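Local coordinates for LRR receptor-like serine/threonine-protein kinase RGI3 (Arabidopsis thaliana, PDB 5HZ0) that acts as a cell-surface receptor kinase for RGF peptide hormones, which maintain the root stem cell niche, at residues Leu328-Thr339 and Glu351-Leu362. The protein carries 5 engineered substitutions. Numbering follows the deposited sequence.
Sequences LTMFFAWQNKLT and ELQAIDLSYNSL
Phe331 and its neighbours pair with Ala354 and Asp356 as parallel strands of two consecutive leucine-rich repeats in the extracellular solenoid, strand axes 4.9 Å apart and 8° from parallel. Phe331 N reaches Ala354 O, and Phe331 O receives Asp356 N. Thr329 O accepts from both Gln353 N, at 2.6 Å, and Ala354 N. Beyond the strands, Gln335 N gives to Ser358 O and Asn336 N to Tyr359 O.

Asn360 links the loops after the strands: OD1 accepts from Leu338 N at 2.9 Å and ND2 gives weakly to Ala333 O, while its stronger bond, 2.8 Å, is to Leu357 O of its own repeat. Asn336 ND2 binds both Ala333 O and Ile309 O, with OD1 accepting from Ile314 N, the side-chain pattern of an asparagine row in this fold. Leu357 CD2 meets the Phe331 ring in an off-centre CH-pi contact, 4.2 Å from its centroid.

Phe332, Trp334 and Asp356, all within experimentally defined recognition motifs, meet the bound peptide on the opposite side of the strands from Phe331. A chi1 of -168° turns Asp356 CG away from its own N, and OD2 lies 3.4 Å above one face of the Trp334 indole, offset toward the rim near CD1, the planes 17° apart. Asp356 OD2 and Trp334 NE1 each hydrogen-bond the peptide backbone. With an alanine replacing Asp356, the peptide would probably lose its hydrogen bond to OD2, and Ser358 N and OG their shared acceptor. In the Asx turn, Asp356 OD1 accepts from Ser358 N and, on its syn side, from Ser358 OG, each at 3.0 Å.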
loop_
_atom_site.group_PDB
_atom_site.type_symbol
_atom_site.label_atom_id
_atom_site.label_comp_id
_atom_site.label_asym_id
_atom_site.label_seq_id
_atom_site.Cartn_x
_atom_site.Cartn_y
_atom_site.Cartn_z
ATOM N N LEU A 328 -17.363 -8.754 9.740
ATOM C CA LEU A 328 -16.371 -8.660 8.662
ATOM C C LEU A 328 -16.468 -7.336 7.889
ATOM O O LEU A 328 -17.495 -7.023 7.265
ATOM C CB LEU A 328 -16.592 -9.819 7.700
ATOM C CG LEU A 328 -15.511 -10.244 6.713
ATOM C CD1 LEU A 328 -14.297 -10.771 7.462
ATOM C CD2 LEU A 328 -16.056 -11.299 5.752
ATOM N N THR A 329 -15.390 -6.556 7.961
ATOM C CA THR A 329 -15.228 -5.324 7.194
ATOM C C THR A 329 -14.517 -5.489 5.862
ATOM O O THR A 329 -14.782 -4.768 4.911
ATOM C CB THR A 329 -14.594 -4.193 8.030
ATOM O OG1 THR A 329 -13.248 -4.533 8.390
ATOM C CG2 THR A 329 -15.402 -3.982 9.272
ATOM N N MET A 330 -13.569 -6.412 5.836
ATOM C CA MET A 330 -12.642 -6.532 4.720
ATOM C C MET A 330 -12.434 -7.993 4.346
ATOM O O MET A 330 -12.056 -8.812 5.196
ATOM C CB MET A 330 -11.304 -5.896 5.089
ATOM C CG MET A 330 -10.358 -5.745 3.916
ATOM S SD MET A 330 -8.850 -4.876 4.362
ATOM C CE MET A 330 -9.531 -3.352 5.022
ATOM N N PHE A 331 -12.707 -8.326 3.086
ATOM C CA PHE A 331 -12.496 -9.685 2.625
ATOM C C PHE A 331 -11.641 -9.652 1.336
ATOM O O PHE A 331 -12.132 -9.312 0.239
ATOM C CB PHE A 331 -13.869 -10.347 2.403
ATOM C CG PHE A 331 -13.810 -11.771 1.916
ATOM C CD1 PHE A 331 -12.780 -12.618 2.302
ATOM C CD2 PHE A 331 -14.794 -12.263 1.061
ATOM C CE1 PHE A 331 -12.719 -13.937 1.835
ATOM C CE2 PHE A 331 -14.733 -13.570 0.591
ATOM C CZ PHE A 331 -13.688 -14.411 0.984
ATOM N N PHE A 332 -10.368 -10.038 1.475
ATOM C CA PHE A 332 -9.456 -10.123 0.333
ATOM C C PHE A 332 -9.043 -11.572 0.117
ATOM O O PHE A 332 -8.272 -12.137 0.904
ATOM C CB PHE A 332 -8.196 -9.261 0.540
ATOM C CG PHE A 332 -8.444 -7.770 0.488
ATOM C CD1 PHE A 332 -9.717 -7.260 0.266
ATOM C CD2 PHE A 332 -7.392 -6.876 0.658
ATOM C CE1 PHE A 332 -9.940 -5.871 0.231
ATOM C CE2 PHE A 332 -7.602 -5.503 0.618
ATOM C CZ PHE A 332 -8.880 -4.996 0.398
ATOM N N ALA A 333 -9.630 -12.180 -0.911
ATOM C CA ALA A 333 -9.212 -13.472 -1.475
ATOM C C ALA A 333 -8.527 -13.446 -2.869
ATOM O O ALA A 333 -8.452 -14.488 -3.527
ATOM C CB ALA A 333 -10.355 -14.466 -1.442
ATOM N N TRP A 334 -8.165 -12.264 -3.375
ATOM C CA TRP A 334 -7.662 -12.145 -4.756
ATOM C C TRP A 334 -6.376 -12.933 -5.043
ATOM O O TRP A 334 -5.604 -13.225 -4.138
ATOM C CB TRP A 334 -7.555 -10.682 -5.224
ATOM C CG TRP A 334 -6.629 -9.770 -4.450
ATOM C CD1 TRP A 334 -6.892 -9.140 -3.257
ATOM C CD2 TRP A 334 -5.306 -9.346 -4.841
ATOM N NE1 TRP A 334 -5.806 -8.374 -2.877
ATOM C CE2 TRP A 334 -4.826 -8.485 -3.831
ATOM C CE3 TRP A 334 -4.485 -9.619 -5.942
ATOM C CZ2 TRP A 334 -3.565 -7.894 -3.897
ATOM C CZ3 TRP A 334 -3.239 -9.034 -6.004
ATOM C CH2 TRP A 334 -2.788 -8.184 -4.986
ATOM N N GLN A 335 -6.193 -13.307 -6.312
ATOM C CA GLN A 335 -5.046 -14.112 -6.763
ATOM C C GLN A 335 -4.992 -15.437 -6.021
ATOM O O GLN A 335 -4.051 -15.729 -5.271
ATOM C CB GLN A 335 -3.715 -13.344 -6.639
ATOM C CG GLN A 335 -2.532 -13.986 -7.348
ATOM C CD GLN A 335 -2.808 -14.241 -8.831
ATOM O OE1 GLN A 335 -2.667 -13.343 -9.665
ATOM N NE2 GLN A 335 -3.234 -15.468 -9.154
ATOM N N ASN A 336 -6.025 -16.235 -6.255
ATOM C CA ASN A 336 -6.070 -17.611 -5.798
ATOM C C ASN A 336 -6.632 -18.522 -6.888
ATOM O O ASN A 336 -6.774 -18.118 -8.039
ATOM C CB ASN A 336 -6.928 -17.734 -4.528
ATOM C CG ASN A 336 -6.155 -17.409 -3.297
ATOM O OD1 ASN A 336 -5.250 -18.158 -2.914
ATOM N ND2 ASN A 336 -6.479 -16.270 -2.671
ATOM N N LYS A 337 -6.901 -19.764 -6.515
ATOM C CA LYS A 337 -7.615 -20.737 -7.340
ATOM C C LYS A 337 -9.130 -20.916 -7.054
ATOM O O LYS A 337 -9.685 -21.984 -7.336
ATOM C CB LYS A 337 -6.876 -22.070 -7.371
ATOM C CG LYS A 337 -5.919 -22.185 -8.510
ATOM C CD LYS A 337 -4.710 -21.315 -8.351
ATOM C CE LYS A 337 -3.866 -21.436 -9.631
ATOM N NZ LYS A 337 -2.915 -20.304 -9.827
ATOM N N LEU A 338 -9.752 -19.976 -6.351
ATOM C CA LEU A 338 -11.179 -20.086 -6.025
ATOM C C LEU A 338 -12.090 -20.320 -7.239
ATOM O O LEU A 338 -11.941 -19.649 -8.258
ATOM C CB LEU A 338 -11.655 -18.832 -5.289
ATOM C CG LEU A 338 -10.991 -18.437 -3.972
ATOM C CD1 LEU A 338 -11.565 -17.114 -3.499
ATOM C CD2 LEU A 338 -11.153 -19.507 -2.910
ATOM N N THR A 339 -13.044 -21.254 -7.115
ATOM C CA THR A 339 -14.069 -21.493 -8.150
ATOM C C THR A 339 -15.483 -21.409 -7.598
ATOM O O THR A 339 -15.683 -21.252 -6.395
ATOM C CB THR A 339 -13.972 -22.905 -8.739
ATOM O OG1 THR A 339 -13.970 -23.853 -7.667
ATOM C CG2 THR A 339 -12.698 -23.074 -9.563
ATOM N N GLU A 351 -21.531 -5.090 7.365
ATOM C CA GLU A 351 -20.445 -4.127 7.540
ATOM C C GLU A 351 -19.378 -4.150 6.462
ATOM O O GLU A 351 -18.430 -3.377 6.567
ATOM C CB GLU A 351 -19.698 -4.415 8.840
ATOM C CG GLU A 351 -20.008 -5.773 9.522
ATOM C CD GLU A 351 -19.997 -7.016 8.579
ATOM O OE1 GLU A 351 -20.585 -6.964 7.501
ATOM O OE2 GLU A 351 -19.430 -8.070 8.902
ATOM N N LEU A 352 -19.481 -5.020 5.456
ATOM C CA LEU A 352 -18.372 -5.142 4.501
ATOM C C LEU A 352 -18.006 -3.807 3.845
ATOM O O LEU A 352 -18.832 -3.178 3.190
ATOM C CB LEU A 352 -18.723 -6.147 3.404
ATOM C CG LEU A 352 -18.408 -7.600 3.751
ATOM C CD1 LEU A 352 -18.976 -8.532 2.696
ATOM C CD2 LEU A 352 -16.912 -7.794 3.947
ATOM N N GLN A 353 -16.766 -3.371 4.050
ATOM C CA GLN A 353 -16.252 -2.185 3.377
ATOM C C GLN A 353 -15.598 -2.466 2.030
ATOM O O GLN A 353 -15.770 -1.716 1.068
ATOM C CB GLN A 353 -15.356 -1.383 4.314
ATOM C CG GLN A 353 -16.141 -0.889 5.520
ATOM C CD GLN A 353 -15.271 -0.377 6.646
ATOM O OE1 GLN A 353 -14.056 -0.216 6.498
ATOM N NE2 GLN A 353 -15.886 -0.133 7.791
ATOM N N ALA A 354 -14.826 -3.546 1.984
ATOM C CA ALA A 354 -14.025 -3.874 0.813
ATOM C C ALA A 354 -14.064 -5.357 0.521
ATOM O O ALA A 354 -13.721 -6.188 1.370
ATOM C CB ALA A 354 -12.584 -3.415 1.014
ATOM N N ILE A 355 -14.490 -5.693 -0.684
ATOM C CA ILE A 355 -14.381 -7.061 -1.159
ATOM C C ILE A 355 -13.445 -7.083 -2.386
ATOM O O ILE A 355 -13.739 -6.430 -3.384
ATOM C CB ILE A 355 -15.759 -7.606 -1.564
ATOM C CG1 ILE A 355 -16.723 -7.561 -0.383
ATOM C CG2 ILE A 355 -15.644 -9.024 -2.110
ATOM C CD1 ILE A 355 -18.170 -7.754 -0.787
ATOM N N ASP A 356 -12.312 -7.783 -2.298
ATOM C CA ASP A 356 -11.516 -8.046 -3.498
ATOM C C ASP A 356 -11.354 -9.550 -3.712
ATOM O O ASP A 356 -10.600 -10.228 -3.000
ATOM C CB ASP A 356 -10.140 -7.365 -3.413
ATOM C CG ASP A 356 -9.375 -7.360 -4.760
ATOM O OD1 ASP A 356 -9.720 -8.148 -5.677
ATOM O OD2 ASP A 356 -8.421 -6.552 -4.894
ATOM N N LEU A 357 -12.095 -10.047 -4.699
ATOM C CA LEU A 357 -12.031 -11.431 -5.189
ATOM C C LEU A 357 -11.312 -11.651 -6.549
ATOM O O LEU A 357 -11.438 -12.722 -7.155
ATOM C CB LEU A 357 -13.418 -12.076 -5.144
ATOM C CG LEU A 357 -14.052 -12.008 -3.750
ATOM C CD1 LEU A 357 -15.459 -12.579 -3.737
ATOM C CD2 LEU A 357 -13.172 -12.709 -2.715
ATOM N N SER A 358 -10.633 -10.626 -7.059
ATOM C CA SER A 358 -10.047 -10.677 -8.420
ATOM C C SER A 358 -9.063 -11.816 -8.609
ATOM O O SER A 358 -8.529 -12.366 -7.650
ATOM C CB SER A 358 -9.291 -9.384 -8.767
ATOM O OG SER A 358 -10.074 -8.209 -8.609
ATOM N N TYR A 359 -8.851 -12.185 -9.866
ATOM C CA TYR A 359 -7.870 -13.206 -10.230
ATOM C C TYR A 359 -8.169 -14.544 -9.569
ATOM O O TYR A 359 -7.361 -15.097 -8.813
ATOM C CB TYR A 359 -6.435 -12.753 -9.909
ATOM C CG TYR A 359 -5.982 -11.548 -10.694
ATOM C CD1 TYR A 359 -5.628 -11.656 -12.039
ATOM C CD2 TYR A 359 -5.884 -10.307 -10.090
ATOM C CE1 TYR A 359 -5.216 -10.545 -12.765
ATOM C CE2 TYR A 359 -5.477 -9.203 -10.793
ATOM C CZ TYR A 359 -5.140 -9.324 -12.124
ATOM O OH TYR A 359 -4.733 -8.205 -12.798
ATOM N N ASN A 360 -9.332 -15.073 -9.916
ATOM C CA ASN A 360 -9.722 -16.417 -9.556
ATOM C C ASN A 360 -10.488 -17.027 -10.716
ATOM O O ASN A 360 -10.510 -16.497 -11.828
ATOM C CB ASN A 360 -10.607 -16.424 -8.305
ATOM C CG ASN A 360 -9.822 -16.199 -7.030
ATOM O OD1 ASN A 360 -9.161 -17.110 -6.548
ATOM N ND2 ASN A 360 -9.907 -14.992 -6.470
ATOM N N SER A 361 -11.074 -18.180 -10.450
ATOM C CA SER A 361 -11.969 -18.857 -11.366
ATOM C C SER A 361 -13.470 -18.711 -11.106
ATOM O O SER A 361 -14.254 -19.523 -11.588
ATOM C CB SER A 361 -11.559 -20.294 -11.545
ATOM O OG SER A 361 -10.456 -20.296 -12.411
ATOM N N LEU A 362 -13.852 -17.763 -10.261
ATOM C CA LEU A 362 -15.257 -17.580 -9.924
ATOM C C LEU A 362 -16.162 -17.514 -11.154
ATOM O O LEU A 362 -15.854 -16.829 -12.133
ATOM C CB LEU A 362 -15.427 -16.325 -9.071
ATOM C CG LEU A 362 -14.598 -16.373 -7.789
ATOM C CD1 LEU A 362 -14.506 -14.992 -7.135
ATOM C CD2 LEU A 362 -15.181 -17.424 -6.853
#